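Local coordinates for protein succinate-semialdehyde dehydrogenase (Streptococcus pyogenes MGAS1882, PDB 4OGD) that probably oxidises succinic semialdehyde to succinate, using NADP+ as its bound cofactor, at residues 17-22 with 184-190; 25-30 with 194-200; 229-235 with 386-391; 267-271 with 380-384. All blocks are in the same frame, centred on the assembly; numbering follows the deposited sequence.

From the N terminus, the chain first passes 17-22 and then helix 22-41, which carries 25-30. Contact 1 closes the first long loop, joining 17-22 to 184-190. Contact 2 joins 25-30 to 194-200. The two contacts cross along the chain and share helix 188-196, and M20 of contact 1 packs on L25 and V28 of contact 2. Together they join the N-terminal region to the two ends of helix 188-196, beside the sheet that includes strands 181-183 and 200-206. Contact 3 closes a later loop, 229-235 with 386-391. Contact 4, 267-271 with 380-384, is nested inside it, their centres about 10 Å apart. Both build on the seven-stranded sheet. Contacts 1 and 4 lie on opposite sides of the chain's centre.

Contact 1: 17-22 with 184-190; sequences FDNMTD and LFISYDQ
M20 and F185 join two connecting segments in a mixed polar and apolar contact: 17-22 leads into helix 22-41, and 184-190 enters helix 188-196. M20 N donates to F185 O (2.8 Å). Beside this bond, the F17 and F185 rings meet obliquely. F17 CB sits over one face of the F185 ring, toward its rim, and Y3 and P161 also touch F185. M20 reaches inward: CG is anti to the backbone N (chi1 -179°), and the chain bends at its end. M20 SD then rests 3.9 Å from L184 CD2, while M20 CB packs on I186 CG2. The polar half turns on Q190. Its NE2 gives one bond to M20 O (3.1 Å), close to the amide plane, and another to D22 OD1 (2.9 Å), which it meets from above the carboxylate plane. Q190 OE1 accepts from S187 N (2.9 Å), and S187 OG accepts from Q190 N (3.1 Å), a capping box at the start of helix 188-196. One amide is therefore fixed at both ends. It stabilises its own helix start and at the same time binds the entry to helix 22-41, where T21 caps G24 N.

Contact 2: 25-30 with 194-200; sequences LADVLE and VIADKRV
L29 packs against R199 where helix 22-41 meets the turn after helix 188-196. The tight part lies around L29. Its CB sits over one face of the R199 guanidinium, 3.7 Å from R199 CZ. L29 CD1 meets D197 OD2 at the same distance, and L29 CD2 touches V200 CG2. One turn earlier in helix 22-41, both methyls of L25 rest on V194 CG2, with L25 CD1 at 3.8 Å. D197 fixes the rotation of the guanidinium, which grips it side-on: R199 NE binds D197 OD1 (2.8 Å) on the syn side, and R199 NH2 binds D197 OD2 (2.8 Å). The outer side is looser. Here R199 NH1 reaches E30 OE1 (2.8 Å) in a more bent bond of 147°, the two planes well turned from each other. A water accepts from the same NH1 and binds A26 O weakly. The E30 chain bends back at chi2 (66°), which brings its carboxylate to the arginine. D197 OD1 also accepts from R199 N, an Asx turn within the type I turn D197-V200. That turn leads from helix 188-196 into strand 200-206, the return step of a beta-alpha-beta crossover, as in a Rossmann-type cofactor-binding fold.

Contact 3: 229-235 with 386-391; sequences ELGGDDA and YGLGGT
The backbones of 229-235 and 386-391 converge at G232 with L388 and at D234 with G390, although their end-to-end directions differ by 56°; D234 CA and G390 CA are 4.6 Å apart. T391 N bonds to A235 O (2.9 Å) where the parallel strands 235-238 and 391-393 begin. D234 carries the polar side. Its OD1 accepts from G389 N (2.9 Å), which lies above the carboxylate plane, 47° out of it. D234 OD2 lies only 3.2 Å from G389 CA, a close approach that the missing side chain permits. G390 has phi 139°, a backbone shape suited to glycine. A bridging water accepts from D233 N and L388 N and donates to D234 OD1 (2.7 Å). A second water donates to D234 OD2. The packing lies at the other end. The Y386 ring meets D233 CB through CD1 (3.5 Å) and G232 CA through CD2 (3.8 Å), both obliquely. L388 packs CB against D234 OD1 and sets CD2 3.7 Å from L230 O. Further bonds hold 229-235: G231 O to S432 and G232 N to E360. L230 also packs on L223 of the second subunit. The segment links strand 225-229, of the probable cofactor-binding sheet, to the seven-stranded sheet. The buried D234 carboxylate receives one backbone N-H, from G389, and two waters, which probably help to stabilise its negative charge.

Contact 4: 267-271 with 380-384; sequences KRFIV and VANDS
R268 of strand 268-272 reaches the last turn of helix 374-382 with two hydrogen bonds. R268 NH1 donates to V380 O (2.9 Å) and R268 NH2 to A381 O (2.9 Å). The second is nearly straight, at 173°. Both oxygens lie at the edge of the guanidinium, in its plane, but they are used differently. NH1 stands well above the carbonyl plane of V380, while NH2 is only moderately tilted from that of A381. A bend at chi3 (-67°) turns the guanidinium across the end of an otherwise extended chain. Its third nitrogen, NE, donates to D233 O. A water accepts weakly from R268 NH2 and also bonds to S384 OG, which has Y386 N as another partner. S384 also packs on the guanidinium: its CB lies 3.7 Å from R268 NH2, and its OG lies over one face. The apolar contacts are few. I270 CD1 sits 3.9 Å from V380 CG1 and 3.9 Å from A381 CB, and comes slightly closer to A381 N (3.7 Å). A235 and V371, from the strands on either side, touch I270 as well. No salt bridge joins the two segments. D383 binds Y358 instead. The buried arginine is held by backbone carbonyls, and its positive charge at the C-terminal end of a helix probably interacts well with the helix dipole, tying that helix to the sheet.

Contact 1: 17-22 with 184-190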
# COMPACT_ATOMS: atom_id res chain seq x y z
N PHE A 17 15.20 -30.76 -3.34
CA PHE A 17 15.35 -29.87 -4.48
C PHE A 17 16.64 -29.08 -4.38
O PHE A 17 17.10 -28.75 -3.28
CB PHE A 17 14.15 -28.93 -4.59
CG PHE A 17 12.83 -29.64 -4.71
CD1 PHE A 17 12.22 -30.18 -3.59
CD2 PHE A 17 12.22 -29.80 -5.94
CE1 PHE A 17 11.02 -30.85 -3.69
CE2 PHE A 17 11.01 -30.47 -6.04
CZ PHE A 17 10.42 -30.99 -4.92
N ASP A 18 17.25 -28.79 -5.52
CA ASP A 18 18.48 -28.01 -5.55
C ASP A 18 18.17 -26.53 -5.46
O ASP A 18 17.16 -26.06 -5.99
CB ASP A 18 19.26 -28.29 -6.83
CG ASP A 18 19.70 -29.73 -6.94
OD1 ASP A 18 20.18 -30.28 -5.93
OD2 ASP A 18 19.55 -30.30 -8.04
N ASN A 19 19.04 -25.80 -4.78
CA ASN A 19 18.88 -24.36 -4.68
C ASN A 19 19.24 -23.68 -6.00
O ASN A 19 20.11 -24.15 -6.74
CB ASN A 19 19.69 -23.79 -3.52
CG ASN A 19 18.93 -23.83 -2.21
OD1 ASN A 19 18.61 -24.90 -1.70
ND2 ASN A 19 18.63 -22.65 -1.65
N MET A 20 18.55 -22.59 -6.29
CA MET A 20 18.84 -21.76 -7.46
C MET A 20 20.14 -20.97 -7.26
O MET A 20 20.37 -20.40 -6.19
CB MET A 20 17.67 -20.81 -7.71
CG MET A 20 17.82 -19.89 -8.91
SD MET A 20 16.33 -18.92 -9.19
CE MET A 20 15.36 -20.01 -10.22
N THR A 21 20.99 -20.93 -8.27
CA THR A 21 22.23 -20.18 -8.18
C THR A 21 21.98 -18.69 -8.39
O THR A 21 20.93 -18.30 -8.89
CB THR A 21 23.26 -20.66 -9.22
OG1 THR A 21 22.74 -20.42 -10.54
CG2 THR A 21 23.55 -22.14 -9.03
N ASP A 22 22.94 -17.86 -7.98
CA ASP A 22 22.86 -16.43 -8.23
C ASP A 22 22.67 -16.12 -9.71
O ASP A 22 21.85 -15.27 -10.06
CB ASP A 22 24.08 -15.70 -7.68
CG ASP A 22 24.12 -15.69 -6.16
OD1 ASP A 22 23.04 -15.72 -5.54
OD2 ASP A 22 25.23 -15.64 -5.60
N LEU A 184 11.26 -19.79 -7.12
CA LEU A 184 12.65 -19.53 -6.72
C LEU A 184 13.04 -20.33 -5.48
O LEU A 184 12.63 -19.99 -4.37
CB LEU A 184 12.85 -18.04 -6.43
CG LEU A 184 12.30 -17.00 -7.40
CD1 LEU A 184 12.59 -15.61 -6.87
CD2 LEU A 184 12.89 -17.17 -8.80
N PHE A 185 13.83 -21.39 -5.66
CA PHE A 185 14.37 -22.11 -4.51
C PHE A 185 15.58 -21.33 -4.02
O PHE A 185 16.73 -21.69 -4.32
CB PHE A 185 14.76 -23.54 -4.90
CG PHE A 185 13.58 -24.48 -5.07
CD1 PHE A 185 12.52 -24.48 -4.17
CD2 PHE A 185 13.54 -25.37 -6.14
CE1 PHE A 185 11.45 -25.33 -4.33
CE2 PHE A 185 12.47 -26.24 -6.30
CZ PHE A 185 11.42 -26.22 -5.39
N ILE A 186 15.34 -20.25 -3.28
CA ILE A 186 16.42 -19.34 -2.89
C ILE A 186 16.54 -19.10 -1.39
O ILE A 186 15.61 -19.39 -0.61
CB ILE A 186 16.30 -17.98 -3.61
CG1 ILE A 186 14.92 -17.37 -3.36
CG2 ILE A 186 16.58 -18.13 -5.11
CD1 ILE A 186 14.80 -15.92 -3.82
N SER A 187 17.68 -18.56 -0.98
CA SER A 187 17.95 -18.26 0.42
C SER A 187 17.36 -16.91 0.77
O SER A 187 16.98 -16.15 -0.11
CB SER A 187 19.46 -18.19 0.64
OG SER A 187 19.99 -17.08 -0.06
N TYR A 188 17.30 -16.61 2.07
CA TYR A 188 16.80 -15.32 2.52
C TYR A 188 17.67 -14.18 1.99
O TYR A 188 17.17 -13.10 1.70
CB TYR A 188 16.77 -15.25 4.05
CG TYR A 188 15.75 -16.17 4.70
CD1 TYR A 188 14.63 -16.62 4.00
CD2 TYR A 188 15.91 -16.58 6.01
CE1 TYR A 188 13.70 -17.46 4.60
CE2 TYR A 188 14.99 -17.42 6.62
CZ TYR A 188 13.89 -17.85 5.91
OH TYR A 188 12.97 -18.69 6.51
N ASP A 189 18.97 -14.43 1.87
CA ASP A 189 19.86 -13.40 1.35
C ASP A 189 19.57 -13.12 -0.12
O ASP A 189 19.63 -11.98 -0.56
CB ASP A 189 21.32 -13.81 1.55
CG ASP A 189 21.72 -13.85 3.01
OD1 ASP A 189 21.26 -12.98 3.77
OD2 ASP A 189 22.50 -14.75 3.38
N GLN A 190 19.23 -14.17 -0.87
CA GLN A 190 18.84 -13.99 -2.25
C GLN A 190 17.50 -13.26 -2.35
O GLN A 190 17.29 -12.47 -3.27
CB GLN A 190 18.78 -15.34 -2.98
CG GLN A 190 20.17 -15.90 -3.32
CD GLN A 190 20.12 -17.31 -3.87
OE1 GLN A 190 19.49 -18.20 -3.28
NE2 GLN A 190 20.79 -17.54 -5.00
O HOH W 1 20.17 -20.65 -3.26

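Contact 2: 25-30 with 194-200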
# COMPACT_ATOMS: atom_id res chain seq x y z
N LEU A 25 19.20 -17.03 -10.83
CA LEU A 25 18.27 -16.02 -10.34
C LEU A 25 18.30 -14.75 -11.20
O LEU A 25 17.25 -14.21 -11.57
CB LEU A 25 18.57 -15.70 -8.87
CG LEU A 25 17.73 -14.61 -8.21
CD1 LEU A 25 16.24 -14.96 -8.27
CD2 LEU A 25 18.19 -14.41 -6.77
N ALA A 26 19.50 -14.29 -11.54
CA ALA A 26 19.63 -13.14 -12.42
C ALA A 26 18.95 -13.41 -13.76
O ALA A 26 18.23 -12.56 -14.29
CB ALA A 26 21.10 -12.76 -12.62
N ASP A 27 19.18 -14.60 -14.30
CA ASP A 27 18.57 -14.97 -15.58
C ASP A 27 17.04 -14.93 -15.51
O ASP A 27 16.39 -14.44 -16.43
CB ASP A 27 19.09 -16.33 -16.05
CG ASP A 27 20.56 -16.31 -16.40
OD1 ASP A 27 21.13 -15.21 -16.54
OD2 ASP A 27 21.16 -17.40 -16.55
N VAL A 28 16.49 -15.45 -14.42
CA VAL A 28 15.04 -15.42 -14.20
C VAL A 28 14.49 -14.00 -14.11
O VAL A 28 13.46 -13.69 -14.70
CB VAL A 28 14.65 -16.25 -12.95
CG1 VAL A 28 13.20 -15.98 -12.55
CG2 VAL A 28 14.84 -17.73 -13.22
N LEU A 29 15.18 -13.12 -13.38
CA LEU A 29 14.71 -11.74 -13.28
C LEU A 29 14.75 -11.03 -14.63
O LEU A 29 13.83 -10.28 -14.97
CB LEU A 29 15.49 -10.95 -12.23
CG LEU A 29 15.32 -11.42 -10.79
CD1 LEU A 29 16.12 -10.53 -9.85
CD2 LEU A 29 13.85 -11.44 -10.38
N GLU A 30 15.80 -11.27 -15.41
CA GLU A 30 15.88 -10.64 -16.72
C GLU A 30 14.76 -11.13 -17.63
O GLU A 30 14.12 -10.34 -18.32
CB GLU A 30 17.25 -10.87 -17.37
CG GLU A 30 17.43 -10.14 -18.70
CD GLU A 30 17.44 -8.62 -18.59
OE1 GLU A 30 17.33 -8.05 -17.47
OE2 GLU A 30 17.58 -7.96 -19.65
N VAL A 194 16.53 -9.90 -4.48
CA VAL A 194 15.36 -9.78 -5.36
C VAL A 194 14.60 -8.49 -5.05
O VAL A 194 14.24 -7.74 -5.95
CB VAL A 194 14.44 -11.03 -5.25
CG1 VAL A 194 13.14 -10.81 -6.02
CG2 VAL A 194 15.16 -12.27 -5.80
N ILE A 195 14.42 -8.21 -3.76
CA ILE A 195 13.67 -7.02 -3.35
C ILE A 195 14.40 -5.73 -3.75
O ILE A 195 13.77 -4.73 -4.11
CB ILE A 195 13.39 -7.05 -1.84
CG1 ILE A 195 12.52 -8.26 -1.51
CG2 ILE A 195 12.67 -5.77 -1.39
CD1 ILE A 195 12.22 -8.46 -0.01
N ALA A 196 15.73 -5.77 -3.74
CA ALA A 196 16.53 -4.61 -4.09
C ALA A 196 16.72 -4.45 -5.60
O ALA A 196 17.30 -3.46 -6.05
CB ALA A 196 17.88 -4.67 -3.39
N ASP A 197 16.27 -5.42 -6.38
CA ASP A 197 16.50 -5.39 -7.81
C ASP A 197 15.51 -4.45 -8.47
O ASP A 197 14.31 -4.52 -8.19
CB ASP A 197 16.35 -6.80 -8.40
CG ASP A 197 16.83 -6.89 -9.83
OD1 ASP A 197 16.08 -6.48 -10.75
OD2 ASP A 197 17.97 -7.35 -10.05
N LYS A 198 15.99 -3.56 -9.34
CA LYS A 198 15.11 -2.55 -9.92
C LYS A 198 14.06 -3.11 -10.88
O LYS A 198 13.10 -2.42 -11.22
CB LYS A 198 15.91 -1.43 -10.59
CG LYS A 198 16.69 -1.86 -11.81
CD LYS A 198 17.52 -0.69 -12.30
CE LYS A 198 18.11 -0.95 -13.66
NZ LYS A 198 18.78 0.28 -14.17
N ARG A 199 14.22 -4.36 -11.31
CA ARG A 199 13.23 -4.99 -12.17
C ARG A 199 12.02 -5.43 -11.36
O ARG A 199 10.93 -5.62 -11.90
CB ARG A 199 13.84 -6.18 -12.91
CG ARG A 199 14.86 -5.76 -13.96
CD ARG A 199 15.73 -6.94 -14.43
NE ARG A 199 16.61 -7.41 -13.36
CZ ARG A 199 17.66 -8.21 -13.56
NH1 ARG A 199 17.98 -8.62 -14.78
NH2 ARG A 199 18.40 -8.60 -12.52
N VAL A 200 12.21 -5.57 -10.05
CA VAL A 200 11.14 -5.96 -9.14
C VAL A 200 10.45 -4.71 -8.57
O VAL A 200 11.11 -3.80 -8.05
CB VAL A 200 11.68 -6.88 -8.03
CG1 VAL A 200 10.61 -7.18 -7.00
CG2 VAL A 200 12.20 -8.18 -8.67
O HOH W 2 20.43 -10.17 -15.32

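Contact 3: 229-235 with 386-391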
# COMPACT_ATOMS: atom_id res chain seq x y z
N GLU A 229 -0.47 -10.13 4.13
CA GLU A 229 -1.57 -10.95 4.61
C GLU A 229 -1.01 -11.85 5.70
O GLU A 229 -0.31 -12.83 5.42
CB GLU A 229 -2.14 -11.79 3.46
CG GLU A 229 -2.81 -10.97 2.36
CD GLU A 229 -4.27 -10.65 2.63
OE1 GLU A 229 -4.82 -11.11 3.66
OE2 GLU A 229 -4.87 -9.93 1.80
N LEU A 230 -1.28 -11.49 6.95
CA LEU A 230 -0.61 -12.14 8.07
C LEU A 230 -1.56 -12.98 8.92
O LEU A 230 -2.63 -13.39 8.47
CB LEU A 230 0.14 -11.10 8.91
CG LEU A 230 1.02 -10.16 8.08
CD1 LEU A 230 1.68 -9.12 8.99
CD2 LEU A 230 2.08 -10.94 7.27
N GLY A 231 -1.16 -13.23 10.16
CA GLY A 231 -1.93 -14.12 11.01
C GLY A 231 -3.13 -13.42 11.61
O GLY A 231 -3.36 -12.23 11.38
N GLY A 232 -3.90 -14.17 12.39
CA GLY A 232 -5.04 -13.60 13.08
C GLY A 232 -5.28 -14.27 14.42
O GLY A 232 -4.70 -15.32 14.72
N ASP A 233 -6.11 -13.66 15.25
CA ASP A 233 -6.55 -14.29 16.48
C ASP A 233 -8.04 -14.02 16.58
O ASP A 233 -8.52 -13.36 17.52
CB ASP A 233 -5.79 -13.72 17.69
CG ASP A 233 -5.79 -14.67 18.87
OD1 ASP A 233 -5.99 -15.88 18.66
OD2 ASP A 233 -5.57 -14.20 20.02
N ASP A 234 -8.77 -14.51 15.58
CA ASP A 234 -10.13 -14.07 15.31
C ASP A 234 -11.08 -14.36 16.45
O ASP A 234 -11.09 -15.46 17.01
CB ASP A 234 -10.67 -14.72 14.04
CG ASP A 234 -9.96 -14.26 12.78
OD1 ASP A 234 -9.11 -13.34 12.83
OD2 ASP A 234 -10.28 -14.82 11.71
N ALA A 235 -11.91 -13.38 16.79
CA ALA A 235 -12.94 -13.57 17.80
C ALA A 235 -14.23 -14.10 17.16
O ALA A 235 -14.76 -13.50 16.22
CB ALA A 235 -13.20 -12.27 18.53
N TYR A 386 -4.18 -8.38 16.57
CA TYR A 386 -4.62 -8.88 15.28
C TYR A 386 -5.97 -8.31 14.91
O TYR A 386 -6.69 -7.78 15.76
CB TYR A 386 -4.73 -10.41 15.34
CG TYR A 386 -3.45 -11.08 15.76
CD1 TYR A 386 -3.21 -11.38 17.09
CD2 TYR A 386 -2.47 -11.39 14.82
CE1 TYR A 386 -2.03 -11.99 17.48
CE2 TYR A 386 -1.29 -12.00 15.20
CZ TYR A 386 -1.08 -12.31 16.53
OH TYR A 386 0.09 -12.91 16.91
N GLY A 387 -6.34 -8.43 13.64
CA GLY A 387 -7.66 -8.02 13.22
C GLY A 387 -7.91 -8.52 11.82
O GLY A 387 -8.04 -7.73 10.89
N LEU A 388 -7.96 -9.84 11.66
CA LEU A 388 -8.11 -10.40 10.33
C LEU A 388 -9.56 -10.72 10.01
O LEU A 388 -10.18 -10.05 9.18
CB LEU A 388 -7.24 -11.66 10.15
CG LEU A 388 -7.25 -12.24 8.74
CD1 LEU A 388 -6.83 -11.24 7.67
CD2 LEU A 388 -6.32 -13.44 8.72
N GLY A 389 -10.10 -11.74 10.68
CA GLY A 389 -11.48 -12.13 10.49
C GLY A 389 -12.27 -12.10 11.79
O GLY A 389 -12.07 -11.23 12.64
N GLY A 390 -13.16 -13.07 11.95
CA GLY A 390 -14.02 -13.12 13.12
C GLY A 390 -15.42 -13.53 12.74
O GLY A 390 -15.78 -13.50 11.57
N THR A 391 -16.20 -13.92 13.75
CA THR A 391 -17.56 -14.39 13.53
C THR A 391 -18.49 -13.73 14.51
O THR A 391 -18.13 -13.53 15.66
CB THR A 391 -17.63 -15.91 13.74
OG1 THR A 391 -16.93 -16.57 12.68
CG2 THR A 391 -19.08 -16.42 13.79
O HOH W 3 -8.53 -10.22 16.51
O HOH W 4 -7.73 -11.45 14.11
O HOH W 5 -12.62 -15.99 11.23
O HOH W 6 -12.01 -10.65 15.44

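Contact 4: 267-271 with 380-384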
# COMPACT_ATOMS: atom_id res chain seq x y z
N LYS A 267 -10.15 -18.54 16.66
CA LYS A 267 -9.21 -18.85 17.74
C LYS A 267 -9.66 -18.40 19.12
O LYS A 267 -9.28 -19.01 20.12
CB LYS A 267 -7.82 -18.28 17.42
CG LYS A 267 -7.27 -18.76 16.09
CD LYS A 267 -5.76 -18.66 16.03
CE LYS A 267 -5.22 -19.14 14.66
NZ LYS A 267 -5.21 -18.03 13.63
N ARG A 268 -10.45 -17.34 19.19
CA ARG A 268 -10.96 -16.88 20.48
C ARG A 268 -12.48 -16.92 20.49
O ARG A 268 -13.12 -16.06 19.90
CB ARG A 268 -10.49 -15.45 20.80
CG ARG A 268 -8.97 -15.28 20.93
CD ARG A 268 -8.60 -13.82 21.29
NE ARG A 268 -8.93 -12.93 20.18
CZ ARG A 268 -9.41 -11.70 20.31
NH1 ARG A 268 -9.63 -11.19 21.52
NH2 ARG A 268 -9.69 -10.99 19.24
N PHE A 269 -13.05 -17.92 21.15
CA PHE A 269 -14.48 -17.96 21.32
C PHE A 269 -14.85 -17.04 22.47
O PHE A 269 -14.33 -17.20 23.57
CB PHE A 269 -14.95 -19.38 21.61
CG PHE A 269 -14.85 -20.30 20.43
CD1 PHE A 269 -15.74 -20.18 19.37
CD2 PHE A 269 -13.87 -21.28 20.37
CE1 PHE A 269 -15.67 -21.04 18.27
CE2 PHE A 269 -13.78 -22.14 19.26
CZ PHE A 269 -14.68 -22.02 18.22
N ILE A 270 -15.71 -16.08 22.21
CA ILE A 270 -16.12 -15.14 23.25
C ILE A 270 -17.57 -15.42 23.61
O ILE A 270 -18.46 -15.33 22.77
CB ILE A 270 -15.90 -13.70 22.77
CG1 ILE A 270 -14.42 -13.48 22.46
CG2 ILE A 270 -16.35 -12.71 23.82
CD1 ILE A 270 -14.09 -12.07 22.00
N VAL A 271 -17.81 -15.81 24.87
CA VAL A 271 -19.11 -16.31 25.29
C VAL A 271 -19.60 -15.60 26.55
O VAL A 271 -18.81 -15.29 27.44
CB VAL A 271 -19.06 -17.85 25.49
CG1 VAL A 271 -18.13 -18.22 26.62
CG2 VAL A 271 -20.44 -18.40 25.76
N VAL A 380 -13.26 -7.08 24.39
CA VAL A 380 -12.31 -8.19 24.35
C VAL A 380 -11.94 -8.54 22.90
O VAL A 380 -10.77 -8.71 22.58
CB VAL A 380 -12.83 -9.43 25.11
CG1 VAL A 380 -11.89 -10.61 24.92
CG2 VAL A 380 -12.96 -9.11 26.59
N ALA A 381 -12.94 -8.60 22.03
CA ALA A 381 -12.67 -8.86 20.61
C ALA A 381 -11.65 -7.88 20.04
O ALA A 381 -10.76 -8.28 19.27
CB ALA A 381 -13.98 -8.81 19.81
N ASN A 382 -11.75 -6.61 20.43
CA ASN A 382 -10.89 -5.57 19.88
C ASN A 382 -9.59 -5.38 20.64
O ASN A 382 -8.69 -4.68 20.16
CB ASN A 382 -11.64 -4.24 19.79
CG ASN A 382 -12.73 -4.27 18.75
OD1 ASN A 382 -12.72 -5.11 17.86
ND2 ASN A 382 -13.69 -3.34 18.85
N ASP A 383 -9.49 -6.00 21.82
CA ASP A 383 -8.25 -5.95 22.58
C ASP A 383 -7.31 -7.01 22.02
O ASP A 383 -7.11 -8.07 22.62
CB ASP A 383 -8.51 -6.17 24.07
CG ASP A 383 -7.25 -6.04 24.92
OD1 ASP A 383 -6.32 -5.31 24.50
OD2 ASP A 383 -7.19 -6.66 26.01
N SER A 384 -6.76 -6.73 20.85
CA SER A 384 -5.98 -7.71 20.11
C SER A 384 -4.98 -6.99 19.22
O SER A 384 -5.27 -5.91 18.71
CB SER A 384 -6.92 -8.54 19.23
OG SER A 384 -6.20 -9.53 18.51
O HOH W 3 -8.53 -10.22 16.51